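Local coordinates for protein chorismate synthase (Aquifex aeolicus, PDB 1Q1L) that probably catalyses the last step of chorismate biosynthesis, the FMNH2-dependent anti-1,4-elimination of phosphate from 5-enolpyruvylshikimate-3-phosphate, as a homotetramer, at residues Gly15-Lys20 with Ile133-Ser138; Asp62-Leu67 with Leu82-Arg87. All coordinates share one frame; numbering follows the deposited sequence.

Interaction 1. Residues Gly15-Lys20 with Ile133-Ser138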
loop_
_atom_site.group_PDB
_atom_site.type_symbol
_atom_site.label_atom_id
_atom_site.label_comp_id
_atom_site.label_asym_id
_atom_site.label_seq_id
_atom_site.Cartn_x
_atom_site.Cartn_y
_atom_site.Cartn_z
ATOM N N GLY A 15 19.008 -1.580 10.117
ATOM C CA GLY A 15 20.215 -1.892 10.858
ATOM C C GLY A 15 21.070 -2.924 10.155
ATOM O O GLY A 15 20.539 -3.831 9.509
ATOM N N GLU A 16 22.390 -2.778 10.258
ATOM C CA GLU A 16 23.310 -3.733 9.649
ATOM C C GLU A 16 23.792 -4.662 10.762
ATOM O O GLU A 16 23.743 -4.301 11.938
ATOM C CB GLU A 16 24.525 -3.038 9.020
ATOM C CG GLU A 16 24.396 -1.544 8.743
ATOM C CD GLU A 16 23.191 -1.167 7.898
ATOM O OE1 GLU A 16 22.880 -1.878 6.919
ATOM O OE2 GLU A 16 22.564 -0.134 8.209
ATOM N N SER A 17 24.260 -5.852 10.393
ATOM C CA SER A 17 24.729 -6.818 11.380
ATOM C C SER A 17 25.858 -6.269 12.250
ATOM O O SER A 17 25.920 -6.551 13.447
ATOM C CB SER A 17 25.170 -8.108 10.686
ATOM O OG SER A 17 25.901 -7.832 9.504
ATOM N N HIS A 18 26.745 -5.481 11.654
ATOM C CA HIS A 18 27.846 -4.895 12.406
ATOM C C HIS A 18 27.731 -3.380 12.431
ATOM O O HIS A 18 28.570 -2.661 11.891
ATOM C CB HIS A 18 29.192 -5.324 11.812
ATOM C CG HIS A 18 29.442 -6.798 11.905
ATOM N ND1 HIS A 18 28.972 -7.694 10.968
ATOM C CD2 HIS A 18 30.061 -7.538 12.855
ATOM C CE1 HIS A 18 29.290 -8.922 11.337
ATOM N NE2 HIS A 18 29.951 -8.855 12.480
ATOM N N GLY A 19 26.665 -2.906 13.061
ATOM C CA GLY A 19 26.431 -1.483 13.173
ATOM C C GLY A 19 26.020 -1.214 14.599
ATOM O O GLY A 19 26.065 -2.116 15.431
ATOM N N LYS A 20 25.616 0.015 14.890
ATOM C CA LYS A 20 25.204 0.364 16.239
ATOM C C LYS A 20 24.120 -0.586 16.740
ATOM O O LYS A 20 24.170 -1.047 17.879
ATOM C CB LYS A 20 24.704 1.805 16.272
ATOM C CG LYS A 20 25.730 2.806 15.748
ATOM C CD LYS A 20 25.212 4.231 15.830
ATOM C CE LYS A 20 26.244 5.226 15.320
ATOM N NZ LYS A 20 25.771 6.624 15.515
ATOM N N ILE A 133 26.212 -5.362 1.652
ATOM C CA ILE A 133 25.028 -6.137 1.302
ATOM C C ILE A 133 24.738 -7.186 2.373
ATOM O O ILE A 133 23.613 -7.282 2.870
ATOM C CB ILE A 133 25.202 -6.853 -0.064
ATOM C CG1 ILE A 133 25.291 -5.819 -1.192
ATOM C CG2 ILE A 133 24.040 -7.815 -0.306
ATOM C CD1 ILE A 133 24.049 -4.960 -1.347
ATOM N N LEU A 134 25.755 -7.962 2.731
ATOM C CA LEU A 134 25.595 -9.005 3.738
ATOM C C LEU A 134 25.286 -8.413 5.118
ATOM O O LEU A 134 24.518 -8.992 5.888
ATOM C CB LEU A 134 26.856 -9.873 3.799
ATOM C CG LEU A 134 26.718 -11.227 4.504
ATOM C CD1 LEU A 134 25.604 -12.038 3.851
ATOM C CD2 LEU A 134 28.036 -11.983 4.427
ATOM N N GLU A 135 25.882 -7.261 5.422
ATOM C CA GLU A 135 25.656 -6.585 6.702
ATOM C C GLU A 135 24.162 -6.465 6.995
ATOM O O GLU A 135 23.707 -6.770 8.097
ATOM C CB GLU A 135 26.268 -5.177 6.682
ATOM C CG GLU A 135 27.768 -5.108 6.921
ATOM C CD GLU A 135 28.142 -5.332 8.371
ATOM O OE1 GLU A 135 27.565 -4.648 9.244
ATOM O OE2 GLU A 135 29.019 -6.183 8.637
ATOM N N ARG A 136 23.406 -6.022 5.995
ATOM C CA ARG A 136 21.964 -5.844 6.127
ATOM C C ARG A 136 21.171 -7.119 5.831
ATOM O O ARG A 136 20.102 -7.341 6.403
ATOM C CB ARG A 136 21.496 -4.720 5.191
ATOM C CG ARG A 136 19.983 -4.613 5.036
ATOM C CD ARG A 136 19.301 -4.396 6.376
ATOM N NE ARG A 136 17.846 -4.347 6.251
ATOM C CZ ARG A 136 17.011 -4.300 7.284
ATOM N NH1 ARG A 136 17.486 -4.294 8.524
ATOM N NH2 ARG A 136 15.702 -4.265 7.080
ATOM N N ALA A 137 21.703 -7.952 4.942
ATOM C CA ALA A 137 21.037 -9.193 4.555
ATOM C C ALA A 137 21.075 -10.260 5.641
ATOM O O ALA A 137 20.088 -10.967 5.862
ATOM C CB ALA A 137 21.665 -9.742 3.271
ATOM N N SER A 138 22.218 -10.372 6.309
ATOM C CA SER A 138 22.412 -11.367 7.359
ATOM C C SER A 138 21.193 -11.617 8.241
ATOM O O SER A 138 20.397 -10.710 8.498
ATOM C CB SER A 138 23.604 -10.979 8.232
ATOM O OG SER A 138 24.820 -11.169 7.526
#
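E135 carries its CG beside the backbone N (chi1 -80°), and a bend at chi2 (-75°) swings CD round toward S17 and H18, bringing the carboxylate to the 15-20 loop. E135 OE1 accepts the backbone N of H18 at 2.7 Å, on its syn side though out of the carboxylate plane. OE2 lies 2.8 Å from H18 ND1 at the ring edge, a bent, weak bond between side chains crossing at about a right angle. The carbonyl O of E135 separately accepts S17 OG at 2.8 Å, in the carbonyl plane on a lone pair; S17 N also donates to it, from above that plane, in a bond modelled very short. S17 and H18 are thus tied to the last turn of the helix, where S138 OG also bonds L134 O (2.7 Å). R136 NH1 reaches G15 O at 3.2 Å, nearly straight and in both planes, while its NH2 bonds T13 OG1 of its own chain and I246 O of the third subunit. R136 to S138 are predicted to bind FMN. E135 OE1 also pairs with R71 of the second subunit. The contact joins the last turn of helix 131-137 to the loop connecting antiparallel strands 10-14 and 21-27.

Interaction 2. Residues Asp62-Leu67 with Leu82-Arg87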
loop_
_atom_site.group_PDB
_atom_site.type_symbol
_atom_site.label_atom_id
_atom_site.label_comp_id
_atom_site.label_asym_id
_atom_site.label_seq_id
_atom_site.Cartn_x
_atom_site.Cartn_y
_atom_site.Cartn_z
ATOM N N ASP A 62 20.659 -10.575 23.634
ATOM C CA ASP A 62 19.985 -9.517 22.891
ATOM C C ASP A 62 18.893 -8.906 23.746
ATOM O O ASP A 62 18.134 -9.617 24.409
ATOM C CB ASP A 62 19.354 -10.057 21.605
ATOM C CG ASP A 62 20.317 -10.057 20.438
ATOM O OD1 ASP A 62 20.945 -9.006 20.188
ATOM O OD2 ASP A 62 20.438 -11.101 19.764
ATOM N N THR A 63 18.821 -7.583 23.734
ATOM C CA THR A 63 17.810 -6.876 24.493
ATOM C C THR A 63 17.274 -5.728 23.660
ATOM O O THR A 63 18.008 -5.100 22.889
ATOM C CB THR A 63 18.377 -6.315 25.811
ATOM O OG1 THR A 63 19.601 -5.623 25.549
ATOM C CG2 THR A 63 18.626 -7.436 26.805
ATOM N N ALA A 64 15.986 -5.460 23.810
ATOM C CA ALA A 64 15.361 -4.382 23.072
ATOM C C ALA A 64 14.974 -3.272 24.030
ATOM O O ALA A 64 14.548 -3.526 25.155
ATOM C CB ALA A 64 14.129 -4.892 22.347
ATOM N N GLU A 65 15.152 -2.036 23.588
ATOM C CA GLU A 65 14.771 -0.896 24.397
ATOM C C GLU A 65 13.577 -0.274 23.702
ATOM O O GLU A 65 13.610 -0.050 22.497
ATOM C CB GLU A 65 15.912 0.128 24.492
ATOM C CG GLU A 65 15.430 1.513 24.930
ATOM C CD GLU A 65 16.552 2.461 25.323
ATOM O OE1 GLU A 65 17.586 2.513 24.623
ATOM O OE2 GLU A 65 16.383 3.173 26.331
ATOM N N ILE A 66 12.511 -0.023 24.451
ATOM C CA ILE A 66 11.333 0.598 23.866
ATOM C C ILE A 66 11.581 2.099 23.855
ATOM O O ILE A 66 11.825 2.700 24.900
ATOM C CB ILE A 66 10.067 0.281 24.680
ATOM C CG1 ILE A 66 9.779 -1.225 24.623
ATOM C CG2 ILE A 66 8.886 1.084 24.141
ATOM C CD1 ILE A 66 8.517 -1.653 25.366
ATOM N N LEU A 67 11.522 2.698 22.671
ATOM C CA LEU A 67 11.766 4.129 22.517
ATOM C C LEU A 67 10.504 4.989 22.488
ATOM O O LEU A 67 10.580 6.213 22.604
ATOM C CB LEU A 67 12.561 4.379 21.234
ATOM C CG LEU A 67 13.893 3.644 21.074
ATOM C CD1 LEU A 67 14.438 3.906 19.678
ATOM C CD2 LEU A 67 14.882 4.103 22.139
ATOM N N LEU A 82 11.519 0.386 18.597
ATOM C CA LEU A 82 12.409 -0.460 19.376
ATOM C C LEU A 82 13.821 -0.357 18.836
ATOM O O LEU A 82 14.022 -0.142 17.637
ATOM C CB LEU A 82 11.961 -1.923 19.277
ATOM C CG LEU A 82 10.485 -2.271 19.491
ATOM C CD1 LEU A 82 10.246 -3.716 19.072
ATOM C CD2 LEU A 82 10.091 -2.057 20.946
ATOM N N PHE A 83 14.802 -0.501 19.722
ATOM C CA PHE A 83 16.193 -0.483 19.301
ATOM C C PHE A 83 16.893 -1.662 19.964
ATOM O O PHE A 83 16.730 -1.891 21.157
ATOM C CB PHE A 83 16.887 0.820 19.699
ATOM C CG PHE A 83 18.280 0.947 19.144
ATOM C CD1 PHE A 83 18.490 0.976 17.766
ATOM C CD2 PHE A 83 19.386 0.997 19.993
ATOM C CE1 PHE A 83 19.778 1.048 17.238
ATOM C CE2 PHE A 83 20.681 1.069 19.474
ATOM C CZ PHE A 83 20.877 1.093 18.095
ATOM N N ILE A 84 17.647 -2.422 19.179
ATOM C CA ILE A 84 18.377 -3.574 19.691
ATOM C C ILE A 84 19.863 -3.338 19.454
ATOM O O ILE A 84 20.331 -3.408 18.317
ATOM C CB ILE A 84 17.984 -4.880 18.961
ATOM C CG1 ILE A 84 16.495 -5.170 19.152
ATOM C CG2 ILE A 84 18.817 -6.042 19.493
ATOM C CD1 ILE A 84 15.982 -6.298 18.273
ATOM N N ARG A 85 20.603 -3.057 20.519
ATOM C CA ARG A 85 22.033 -2.819 20.380
ATOM C C ARG A 85 22.755 -4.090 19.954
ATOM O O ARG A 85 22.401 -5.187 20.383
ATOM C CB ARG A 85 22.623 -2.306 21.697
ATOM C CG ARG A 85 22.157 -0.910 22.077
ATOM C CD ARG A 85 22.972 -0.341 23.231
ATOM N NE ARG A 85 22.567 1.022 23.572
ATOM C CZ ARG A 85 23.151 1.767 24.507
ATOM N NH1 ARG A 85 24.174 1.285 25.202
ATOM N NH2 ARG A 85 22.709 2.995 24.750
ATOM N N ASN A 86 23.758 -3.940 19.094
ATOM C CA ASN A 86 24.529 -5.086 18.633
ATOM C C ASN A 86 25.621 -5.426 19.645
ATOM O O ASN A 86 26.150 -6.538 19.650
ATOM C CB ASN A 86 25.136 -4.808 17.255
ATOM C CG ASN A 86 24.105 -4.891 16.138
ATOM O OD1 ASN A 86 23.365 -5.872 16.030
ATOM N ND2 ASN A 86 24.057 -3.864 15.296
ATOM N N ARG A 87 25.940 -4.459 20.504
ATOM C CA ARG A 87 26.944 -4.625 21.555
ATOM C C ARG A 87 28.351 -4.912 21.045
ATOM O O ARG A 87 29.319 -4.304 21.504
ATOM C CB ARG A 87 26.501 -5.727 22.517
ATOM C CG ARG A 87 25.168 -5.434 23.179
ATOM C CD ARG A 87 24.785 -6.498 24.186
ATOM N NE ARG A 87 23.516 -6.185 24.840
ATOM C CZ ARG A 87 23.291 -5.080 25.545
ATOM N NH1 ARG A 87 24.249 -4.175 25.693
ATOM N NH2 ARG A 87 22.105 -4.879 26.103
HETATM O O HOH W 1 23.921 -8.130 21.196
#
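L82 meets I66 across an antiparallel strand pair, 64-67 with 82-85, at one margin of the chain's four-stranded sheet. Its CD2 lies 3.8 Å from I66 CG1, the two side chains running side by side in the same direction on the face packed by helices 37-48 and 142-157. F83 then supplies the hydrogen-bonded pair with E65: F83 N donates to E65 O at 3.1 Å, and F83 O takes E65 N at 2.9 Å. On this opposite face F83 CB touches L67 CD1, and E65 sends its carboxylate to K20 of the second subunit. I84 returns to the helix-packed face, its CG1 4.0 Å from A64 CB. Its CG2, anti to the backbone N, comes 3.7 Å from OD1 of D62, a carboxylate that forms a salt bridge with R140. Past the strand, N86 accepts at OD1 from R140. The side chain of R87 crosses that of T63 at about a right angle, and R87 NH2 gives T63 OG1 a 2.7 Å hydrogen bond. An alanine in place of R87 would probably leave T63 OG1 without that donor and the 62-63 end of the pair less firmly tied. In this bond the hydroxyl oxygen is tilted 20° from the guanidinium plane.

In the fold
Both contacts are partly buried, and their centres lie about 15 Å apart on the same side of the chain's centre. Interaction 2 is nested in the loop closed by interaction 1. Within the sheet, the 62-67 and 82-87 segments combine one backbone hydrogen-bonded pair with an apolar face against helices; polar side-chain contacts lie on the other face and past the strand ends. Interaction 1 joins a loop to a helix end, and its chemistry is almost wholly polar. N86 links the two: its ND2 donates to G19 O at 2.7 Å, and its backbone N lies 3.2 Å from K20 O. Both contacts also meet the second subunit.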